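Local coordinates for Mll7089 protein (Mesorhizobium loti, PDB 2OZ8) that is of unknown function but, as a putative mandelate racemase-like member of the enolase superfamily, probably binds magnesium and may act as a hydro-lyase, at residues V124-R129 with V304-A309; A135-L140 with I159-F164; I166-R171 with V193-N198. All blocks are in the same frame, centred on the assembly; numbering follows the deposited sequence.

Interaction 1 (V124-R129 with V304-A309); sequences VLLGSR and VHMAVA
L126 meets A309 and M306 because its CG stands anti to the carbonyl carbon (chi1 -64°) and the chain then runs on extended, carrying CD1 over to the helix 304-309. There CD1 lies 3.8 Å from M306 CG, near the base of a methionine chain that bends away, while the CB of H305 borders the same methyl. Nearer the backbone, L126 CB packs 3.6 Å from A309 CB. S128 adds a second apolar patch: its CB sits 3.8 Å from A309 CB, with V308 CG2 alongside. With chi1 at 75°, the S128 hydroxyl lies between the backbone N and carbonyl carbon, where OG bonds to H123 of the same chain and leaves the methylene to face the helix. Between these residues G127, at positive phi, closes the preceding helix in a Schellman motif. A water donates to L126 O (2.9 Å) and A309 O (2.8 Å), and another links R129 N with V308 O. R86 of a second subunit bonds to G127 O on this same turn. The turn leaving helix 122-125 thus packs on helix 304-309, which follows strand 293-295 of the barrel sheet, with apolar groups in direct touch and waters bridging the backbone polar atoms.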
loop_
_atom_site.group_PDB
_atom_site.type_symbol
_atom_site.label_atom_id
_atom_site.label_comp_id
_atom_site.label_asym_id
_atom_site.label_seq_id
_atom_site.Cartn_x
_atom_site.Cartn_y
_atom_site.Cartn_z
ATOM N N VAL A 124 -27.527 -32.802 4.799
ATOM C CA VAL A 124 -27.354 -33.142 6.223
ATOM C C VAL A 124 -25.872 -33.496 6.485
ATOM O O VAL A 124 -25.261 -32.986 7.417
ATOM C CB VAL A 124 -28.308 -34.302 6.680
ATOM C CG1 VAL A 124 -28.040 -34.679 8.141
ATOM C CG2 VAL A 124 -29.818 -33.925 6.436
ATOM N N LEU A 125 -25.304 -34.335 5.628
ATOM C CA LEU A 125 -23.864 -34.614 5.671
ATOM C C LEU A 125 -23.050 -33.295 5.562
ATOM O O LEU A 125 -21.987 -33.161 6.202
ATOM C CB LEU A 125 -23.459 -35.588 4.556
ATOM C CG LEU A 125 -21.981 -35.972 4.457
ATOM C CD1 LEU A 125 -21.444 -36.831 5.685
ATOM C CD2 LEU A 125 -21.734 -36.707 3.105
ATOM N N LEU A 126 -23.560 -32.338 4.774
ATOM C CA LEU A 126 -22.852 -31.036 4.608
ATOM C C LEU A 126 -23.001 -30.119 5.821
ATOM O O LEU A 126 -22.419 -29.040 5.835
ATOM C CB LEU A 126 -23.193 -30.318 3.286
ATOM C CG LEU A 126 -22.752 -31.088 2.019
ATOM C CD1 LEU A 126 -23.194 -30.386 0.762
ATOM C CD2 LEU A 126 -21.228 -31.439 2.035
ATOM N N GLY A 127 -23.724 -30.602 6.842
ATOM C CA GLY A 127 -23.961 -29.879 8.086
ATOM C C GLY A 127 -25.190 -28.968 8.072
ATOM O O GLY A 127 -25.324 -28.128 8.939
ATOM N N SER A 128 -26.115 -29.133 7.132
ATOM C CA SER A 128 -27.226 -28.200 7.054
ATOM C C SER A 128 -28.045 -28.220 8.317
ATOM O O SER A 128 -28.020 -29.201 9.067
ATOM C CB SER A 128 -28.142 -28.477 5.849
ATOM O OG SER A 128 -28.965 -29.625 6.078
ATOM N N ARG A 129 -28.772 -27.122 8.534
ATOM C CA ARG A 129 -29.767 -27.008 9.600
ATOM C C ARG A 129 -31.105 -26.709 8.941
ATOM O O ARG A 129 -32.131 -26.682 9.596
ATOM C CB ARG A 129 -29.453 -25.861 10.544
ATOM C CG ARG A 129 -28.058 -25.847 11.124
ATOM C CD ARG A 129 -28.078 -25.187 12.523
ATOM N NE ARG A 129 -26.834 -24.471 12.742
ATOM C CZ ARG A 129 -26.287 -24.293 13.932
ATOM N NH1 ARG A 129 -26.896 -24.761 15.016
ATOM N NH2 ARG A 129 -25.121 -23.670 14.037
ATOM N N VAL A 304 -28.292 -27.657 -4.788
ATOM C CA VAL A 304 -29.269 -27.373 -3.733
ATOM C C VAL A 304 -28.731 -27.686 -2.307
ATOM O O VAL A 304 -29.037 -27.009 -1.324
ATOM C CB VAL A 304 -30.681 -28.029 -4.019
ATOM C CG1 VAL A 304 -30.661 -29.591 -3.909
ATOM C CG2 VAL A 304 -31.763 -27.398 -3.140
ATOM N N HIS A 305 -27.865 -28.684 -2.230
ATOM C CA HIS A 305 -27.384 -29.183 -0.968
ATOM C C HIS A 305 -26.361 -28.282 -0.311
ATOM O O HIS A 305 -26.396 -28.120 0.907
ATOM C CB HIS A 305 -26.856 -30.581 -1.159
ATOM C CG HIS A 305 -27.924 -31.549 -1.548
ATOM N ND1 HIS A 305 -28.713 -32.190 -0.620
ATOM C CD2 HIS A 305 -28.347 -31.969 -2.766
ATOM C CE1 HIS A 305 -29.581 -32.957 -1.251
ATOM N NE2 HIS A 305 -29.374 -32.847 -2.551
ATOM N N MET A 306 -25.454 -27.712 -1.098
ATOM C CA MET A 306 -24.529 -26.696 -0.589
ATOM C C MET A 306 -25.297 -25.416 -0.331
ATOM O O MET A 306 -24.993 -24.697 0.586
ATOM C CB MET A 306 -23.343 -26.457 -1.555
ATOM C CG MET A 306 -22.592 -27.763 -1.938
ATOM S SD MET A 306 -23.209 -28.764 -3.344
ATOM C CE MET A 306 -22.637 -27.563 -4.535
ATOM N N ALA A 307 -26.318 -25.126 -1.134
ATOM C CA ALA A 307 -27.040 -23.860 -0.944
ATOM C C ALA A 307 -27.695 -23.848 0.403
ATOM O O ALA A 307 -27.597 -22.856 1.108
ATOM C CB ALA A 307 -28.073 -23.587 -2.064
ATOM N N VAL A 308 -28.376 -24.941 0.756
ATOM C CA VAL A 308 -29.051 -24.991 2.041
ATOM C C VAL A 308 -28.036 -25.210 3.142
ATOM O O VAL A 308 -28.336 -24.868 4.263
ATOM C CB VAL A 308 -30.248 -26.068 2.175
ATOM C CG1 VAL A 308 -31.180 -26.087 0.983
ATOM C CG2 VAL A 308 -29.739 -27.467 2.461
ATOM N N ALA A 309 -26.850 -25.778 2.866
ATOM C CA ALA A 309 -25.940 -26.058 3.981
ATOM C C ALA A 309 -25.030 -24.884 4.394
ATOM O O ALA A 309 -24.615 -24.788 5.549
ATOM C CB ALA A 309 -25.138 -27.349 3.756
HETATM O O HOH W 1 -22.581 -26.292 6.688
HETATM O O HOH W 2 -28.180 -24.700 6.780
#

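Interaction 2 (A135-L140 with I159-F164); sequences AYASGL and IGYSAF
Y161 lays one face of its ring over the methyl of A137, a CH-pi contact with A137 CB 4.1 Å from the ring centroid and 27° off the normal. Its CG stands anti to the carbonyl carbon (chi1 -69°), which turns the ring toward strand 132-138. A135 CB approaches the ring at CE1, 4.0 Å away, while I159 CD1 lies in plane at its edge. A137 CB also touches F164 CD1 at 3.9 Å, and the CB atoms of Y136 and A163 meet at 3.7 Å. An alanine in place of Y161 would remove the ring face over A137 CB and the CE1 contact of A135, and would probably open a gap between the strand and F320. The backbone sets these groups in place: A137 N hydrogen-bonds to A163 O at 2.9 Å, nearly straight at 175°, and F164 CA sends a CA-H...O contact to A137 O in parallel pairing. A water bridges A135 O and S162 N just past G160, which ends the preceding helix in a Schellman motif. F320 meets the Y161 ring edge-to-face. Helix 146-158, the crossover of a beta-alpha-beta unit of the TIM-barrel-like domain, packs through A156 on A137, Y161 and F164, while strand 313-318 places W315 against Y136 and A163.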
loop_
_atom_site.group_PDB
_atom_site.type_symbol
_atom_site.label_atom_id
_atom_site.label_comp_id
_atom_site.label_asym_id
_atom_site.label_seq_id
_atom_site.Cartn_x
_atom_site.Cartn_y
_atom_site.Cartn_z
ATOM N N ALA A 135 -35.204 -19.659 -4.704
ATOM C CA ALA A 135 -34.745 -19.898 -6.048
ATOM C C ALA A 135 -35.161 -18.689 -6.884
ATOM O O ALA A 135 -36.217 -18.135 -6.666
ATOM C CB ALA A 135 -35.368 -21.216 -6.590
ATOM N N TYR A 136 -34.319 -18.249 -7.810
ATOM C CA TYR A 136 -34.717 -17.162 -8.670
ATOM C C TYR A 136 -34.794 -17.682 -10.081
ATOM O O TYR A 136 -34.160 -18.674 -10.406
ATOM C CB TYR A 136 -33.791 -15.947 -8.559
ATOM C CG TYR A 136 -32.357 -16.160 -8.965
ATOM C CD1 TYR A 136 -31.965 -15.925 -10.257
ATOM C CD2 TYR A 136 -31.396 -16.518 -8.049
ATOM C CE1 TYR A 136 -30.648 -16.051 -10.641
ATOM C CE2 TYR A 136 -30.039 -16.652 -8.408
ATOM C CZ TYR A 136 -29.690 -16.415 -9.717
ATOM O OH TYR A 136 -28.414 -16.549 -10.187
ATOM N N ALA A 137 -35.615 -17.038 -10.893
ATOM C CA ALA A 137 -35.872 -17.523 -12.222
ATOM C C ALA A 137 -34.895 -16.817 -13.151
ATOM O O ALA A 137 -34.828 -15.619 -13.135
ATOM C CB ALA A 137 -37.312 -17.215 -12.623
ATOM N N SER A 138 -34.176 -17.579 -13.959
ATOM C CA SER A 138 -33.114 -17.076 -14.786
ATOM C C SER A 138 -33.327 -17.517 -16.222
ATOM O O SER A 138 -33.367 -18.691 -16.533
ATOM C CB SER A 138 -31.804 -17.589 -14.231
ATOM O OG SER A 138 -30.728 -17.245 -15.044
ATOM N N GLY A 139 -33.446 -16.560 -17.109
ATOM C CA GLY A 139 -33.937 -16.808 -18.445
ATOM C C GLY A 139 -32.886 -17.240 -19.429
ATOM O O GLY A 139 -33.217 -17.949 -20.365
ATOM N N LEU A 140 -31.619 -16.857 -19.209
ATOM C CA LEU A 140 -30.518 -17.138 -20.181
ATOM C C LEU A 140 -31.010 -16.651 -21.552
ATOM O O LEU A 140 -30.879 -17.324 -22.583
ATOM C CB LEU A 140 -30.137 -18.648 -20.180
ATOM C CG LEU A 140 -29.938 -19.340 -18.806
ATOM C CD1 LEU A 140 -29.634 -20.839 -18.913
ATOM C CD2 LEU A 140 -28.835 -18.659 -17.923
ATOM N N ILE A 159 -46.075 -19.504 -11.236
ATOM C CA ILE A 159 -45.796 -20.580 -10.270
ATOM C C ILE A 159 -44.939 -20.117 -9.073
ATOM O O ILE A 159 -44.384 -20.933 -8.344
ATOM C CB ILE A 159 -45.112 -21.785 -10.964
ATOM C CG1 ILE A 159 -43.660 -21.427 -11.361
ATOM C CG2 ILE A 159 -45.975 -22.303 -12.185
ATOM C CD1 ILE A 159 -42.997 -22.432 -12.248
ATOM N N GLY A 160 -44.809 -18.821 -8.862
ATOM C CA GLY A 160 -44.404 -18.364 -7.529
ATOM C C GLY A 160 -42.999 -17.858 -7.288
ATOM O O GLY A 160 -42.629 -17.627 -6.136
ATOM N N TYR A 161 -42.218 -17.706 -8.361
ATOM C CA TYR A 161 -40.964 -16.926 -8.323
ATOM C C TYR A 161 -41.282 -15.484 -8.032
ATOM O O TYR A 161 -42.314 -14.961 -8.479
ATOM C CB TYR A 161 -40.186 -17.059 -9.641
ATOM C CG TYR A 161 -39.629 -18.470 -9.834
ATOM C CD1 TYR A 161 -38.331 -18.815 -9.378
ATOM C CD2 TYR A 161 -40.418 -19.480 -10.456
ATOM C CE1 TYR A 161 -37.824 -20.144 -9.533
ATOM C CE2 TYR A 161 -39.936 -20.786 -10.624
ATOM C CZ TYR A 161 -38.642 -21.119 -10.143
ATOM O OH TYR A 161 -38.204 -22.411 -10.318
ATOM N N SER A 162 -40.419 -14.837 -7.267
ATOM C CA SER A 162 -40.555 -13.410 -6.970
ATOM C C SER A 162 -39.247 -12.705 -7.271
ATOM O O SER A 162 -39.131 -11.491 -7.091
ATOM C CB SER A 162 -40.954 -13.201 -5.526
ATOM O OG SER A 162 -40.069 -13.874 -4.631
ATOM N N ALA A 163 -38.262 -13.471 -7.757
ATOM C CA ALA A 163 -36.991 -12.912 -8.198
ATOM C C ALA A 163 -36.605 -13.457 -9.586
ATOM O O ALA A 163 -36.797 -14.654 -9.862
ATOM C CB ALA A 163 -35.902 -13.192 -7.152
ATOM N N PHE A 164 -36.050 -12.586 -10.439
ATOM C CA PHE A 164 -35.917 -12.804 -11.887
ATOM C C PHE A 164 -34.581 -12.235 -12.372
ATOM O O PHE A 164 -34.247 -11.118 -12.036
ATOM C CB PHE A 164 -37.068 -12.090 -12.636
ATOM C CG PHE A 164 -38.439 -12.513 -12.169
ATOM C CD1 PHE A 164 -39.027 -13.688 -12.657
ATOM C CD2 PHE A 164 -39.109 -11.805 -11.185
ATOM C CE1 PHE A 164 -40.241 -14.142 -12.172
ATOM C CE2 PHE A 164 -40.386 -12.285 -10.673
ATOM C CZ PHE A 164 -40.920 -13.435 -11.177
HETATM O O HOH W 3 -38.192 -16.370 -6.406
#

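Interaction 3 (I166-R171 with V193-N198); sequences IKVGHR and VMIDPN. With SO4 (sulfate ion), chain D.
The carboxylate of D196 is met by K167 from above its plane: NZ stands 2.8 Å from OD2, 52° out of that plane, in a salt bridge. D196 OD1 accepts a weak hydrogen bond from N198 N, which may help hold the carboxylate's rotation. A second flat group, the H170 ring, stacks on F142; a sulfate, probably from the crystallisation liquor, has O4 at the ring's edge, but the H170 ND1 and R171 N approaches to it are doubtfully short. K167 runs alongside D196, its CD passing close to the D196 CB before NZ reaches the carboxylate, with D196 CG anti to the backbone N (chi1 -172°). On the other face of the sheet I166 CG1 comes 4.0 Å from I195 CG2. V168 divides its branches, CG1 touching I195 and CG2 packing 3.7 Å from P197 CG. The parallel strands are joined by backbone hydrogen bonds from I166 N to M194 O (3.1 Å), D196 N to I166 O and V168 N to D196 O. A water bridges D196 O and V168 O. D196 ends the third barrel strand, where enolase-superfamily enzymes place an acidic magnesium ligand, and K167 the second, where they carry a lysine, consistent with an active-site pair.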
loop_
_atom_site.group_PDB
_atom_site.type_symbol
_atom_site.label_atom_id
_atom_site.label_comp_id
_atom_site.label_asym_id
_atom_site.label_seq_id
_atom_site.Cartn_x
_atom_site.Cartn_y
_atom_site.Cartn_z
ATOM N N ILE A 166 -32.208 -11.479 -15.843
ATOM C CA ILE A 166 -32.136 -11.348 -17.265
ATOM C C ILE A 166 -30.732 -11.020 -17.701
ATOM O O ILE A 166 -29.914 -10.520 -16.892
ATOM C CB ILE A 166 -33.124 -10.284 -17.793
ATOM C CG1 ILE A 166 -32.754 -8.898 -17.268
ATOM C CG2 ILE A 166 -34.589 -10.720 -17.420
ATOM C CD1 ILE A 166 -33.595 -7.768 -17.828
ATOM N N LYS A 167 -30.462 -11.318 -18.972
ATOM C CA LYS A 167 -29.168 -11.078 -19.602
ATOM C C LYS A 167 -29.169 -9.769 -20.284
ATOM O O LYS A 167 -30.098 -9.476 -21.003
ATOM C CB LYS A 167 -28.851 -12.153 -20.642
ATOM C CG LYS A 167 -28.815 -13.546 -20.052
ATOM C CD LYS A 167 -27.693 -13.771 -19.086
ATOM C CE LYS A 167 -27.576 -15.228 -18.665
ATOM N NZ LYS A 167 -26.637 -15.406 -17.474
ATOM N N VAL A 168 -28.115 -8.991 -20.081
ATOM C CA VAL A 168 -27.998 -7.699 -20.740
ATOM C C VAL A 168 -26.650 -7.629 -21.394
ATOM O O VAL A 168 -25.968 -8.637 -21.475
ATOM C CB VAL A 168 -28.226 -6.493 -19.763
ATOM C CG1 VAL A 168 -29.678 -6.524 -19.208
ATOM C CG2 VAL A 168 -27.205 -6.498 -18.650
ATOM N N GLY A 169 -26.247 -6.440 -21.853
ATOM C CA GLY A 169 -24.966 -6.293 -22.515
ATOM C C GLY A 169 -25.071 -6.094 -24.003
ATOM O O GLY A 169 -24.050 -6.166 -24.678
ATOM N N HIS A 170 -26.288 -5.852 -24.520
ATOM C CA HIS A 170 -26.468 -5.394 -25.910
ATOM C C HIS A 170 -25.599 -4.209 -26.257
ATOM O O HIS A 170 -25.467 -3.275 -25.443
ATOM C CB HIS A 170 -27.943 -5.038 -26.219
ATOM C CG HIS A 170 -28.782 -6.237 -26.462
ATOM N ND1 HIS A 170 -28.834 -6.862 -27.691
ATOM C CD2 HIS A 170 -29.481 -7.021 -25.605
ATOM C CE1 HIS A 170 -29.550 -7.967 -27.582
ATOM N NE2 HIS A 170 -29.964 -8.083 -26.331
ATOM N N ARG A 171 -25.002 -4.261 -27.449
ATOM C CA ARG A 171 -24.303 -3.124 -28.043
ATOM C C ARG A 171 -25.141 -1.831 -27.989
ATOM O O ARG A 171 -24.610 -0.745 -27.766
ATOM C CB ARG A 171 -23.909 -3.424 -29.489
ATOM C CG ARG A 171 -22.449 -3.869 -29.682
ATOM C CD ARG A 171 -22.138 -4.356 -31.133
ATOM N NE ARG A 171 -21.872 -3.259 -32.103
ATOM C CZ ARG A 171 -22.790 -2.669 -32.893
ATOM N NH1 ARG A 171 -24.078 -3.034 -32.865
ATOM N NH2 ARG A 171 -22.416 -1.693 -33.719
ATOM N N VAL A 193 -35.019 -8.061 -8.915
ATOM C CA VAL A 193 -34.443 -8.165 -10.282
ATOM C C VAL A 193 -32.907 -8.169 -10.299
ATOM O O VAL A 193 -32.273 -7.356 -9.624
ATOM C CB VAL A 193 -35.006 -7.030 -11.234
ATOM C CG1 VAL A 193 -34.374 -7.082 -12.594
ATOM C CG2 VAL A 193 -36.551 -7.134 -11.355
ATOM N N MET A 194 -32.319 -9.070 -11.066
ATOM C CA MET A 194 -30.880 -9.086 -11.276
ATOM C C MET A 194 -30.579 -8.958 -12.752
ATOM O O MET A 194 -31.346 -9.465 -13.609
ATOM C CB MET A 194 -30.233 -10.372 -10.722
ATOM C CG MET A 194 -30.723 -10.850 -9.271
ATOM S SD MET A 194 -32.406 -11.545 -8.901
ATOM C CE MET A 194 -31.807 -12.724 -7.799
ATOM N N ILE A 195 -29.466 -8.284 -13.065
ATOM C CA ILE A 195 -28.970 -8.265 -14.429
ATOM C C ILE A 195 -27.605 -8.916 -14.533
ATOM O O ILE A 195 -26.830 -8.844 -13.610
ATOM C CB ILE A 195 -28.923 -6.851 -15.065
ATOM C CG1 ILE A 195 -28.082 -5.911 -14.237
ATOM C CG2 ILE A 195 -30.342 -6.304 -15.307
ATOM C CD1 ILE A 195 -27.623 -4.661 -14.984
ATOM N N ASP A 196 -27.325 -9.529 -15.687
ATOM C CA ASP A 196 -26.084 -10.232 -15.964
ATOM C C ASP A 196 -25.560 -9.851 -17.346
ATOM O O ASP A 196 -25.985 -10.421 -18.331
ATOM C CB ASP A 196 -26.354 -11.718 -15.950
ATOM C CG ASP A 196 -25.077 -12.550 -16.029
ATOM O OD1 ASP A 196 -23.972 -12.025 -16.338
ATOM O OD2 ASP A 196 -25.189 -13.764 -15.808
ATOM N N PRO A 197 -24.649 -8.871 -17.425
ATOM C CA PRO A 197 -23.992 -8.447 -18.668
ATOM C C PRO A 197 -22.925 -9.417 -19.183
ATOM O O PRO A 197 -22.452 -9.259 -20.305
ATOM C CB PRO A 197 -23.253 -7.161 -18.245
ATOM C CG PRO A 197 -23.906 -6.748 -16.920
ATOM C CD PRO A 197 -24.209 -8.056 -16.272
ATOM N N ASN A 198 -22.494 -10.367 -18.358
ATOM C CA ASN A 198 -21.462 -11.310 -18.748
ATOM C C ASN A 198 -20.242 -10.679 -19.383
ATOM O O ASN A 198 -19.800 -11.092 -20.479
ATOM C CB ASN A 198 -22.024 -12.360 -19.661
ATOM C CG ASN A 198 -21.634 -13.722 -19.229
ATOM O OD1 ASN A 198 -20.517 -14.189 -19.495
ATOM N ND2 ASN A 198 -22.551 -14.381 -18.477
HETATM S S SO4 D . -25.629 -7.325 -29.603
HETATM O O1 SO4 D . -24.959 -8.540 -29.091
HETATM O O2 SO4 D . -25.011 -6.235 -28.837
HETATM O O3 SO4 D . -25.415 -7.055 -31.037
HETATM O O4 SO4 D . -27.090 -7.440 -29.419
HETATM O O HOH W 4 -25.348 -11.360 -20.821
#

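Overall arrangement
The three contacts illustrate how neighbouring strand pairings and a separate helix contact combine in one fold. Interactions 2 and 3 come in series along the chain, share strand 163-167 and lie in one barrel sheet, their centres 15 Å apart; F164 O and M194 N, 3.0 Å apart, probably join them by a hydrogen bond. They belong to successive beta-alpha-beta units. Interaction 1 encloses both in sequence, packing a turn on a helix beside the sheet. Its nearest atoms are about 8 Å from interaction 2 and about 13 Å from interaction 3, so it stands apart from their continuous strand pairing. Helix 122-125 and strand 132-138 follow each other in the chain, so the turn of interaction 1 leads on into the first strand of interaction 2.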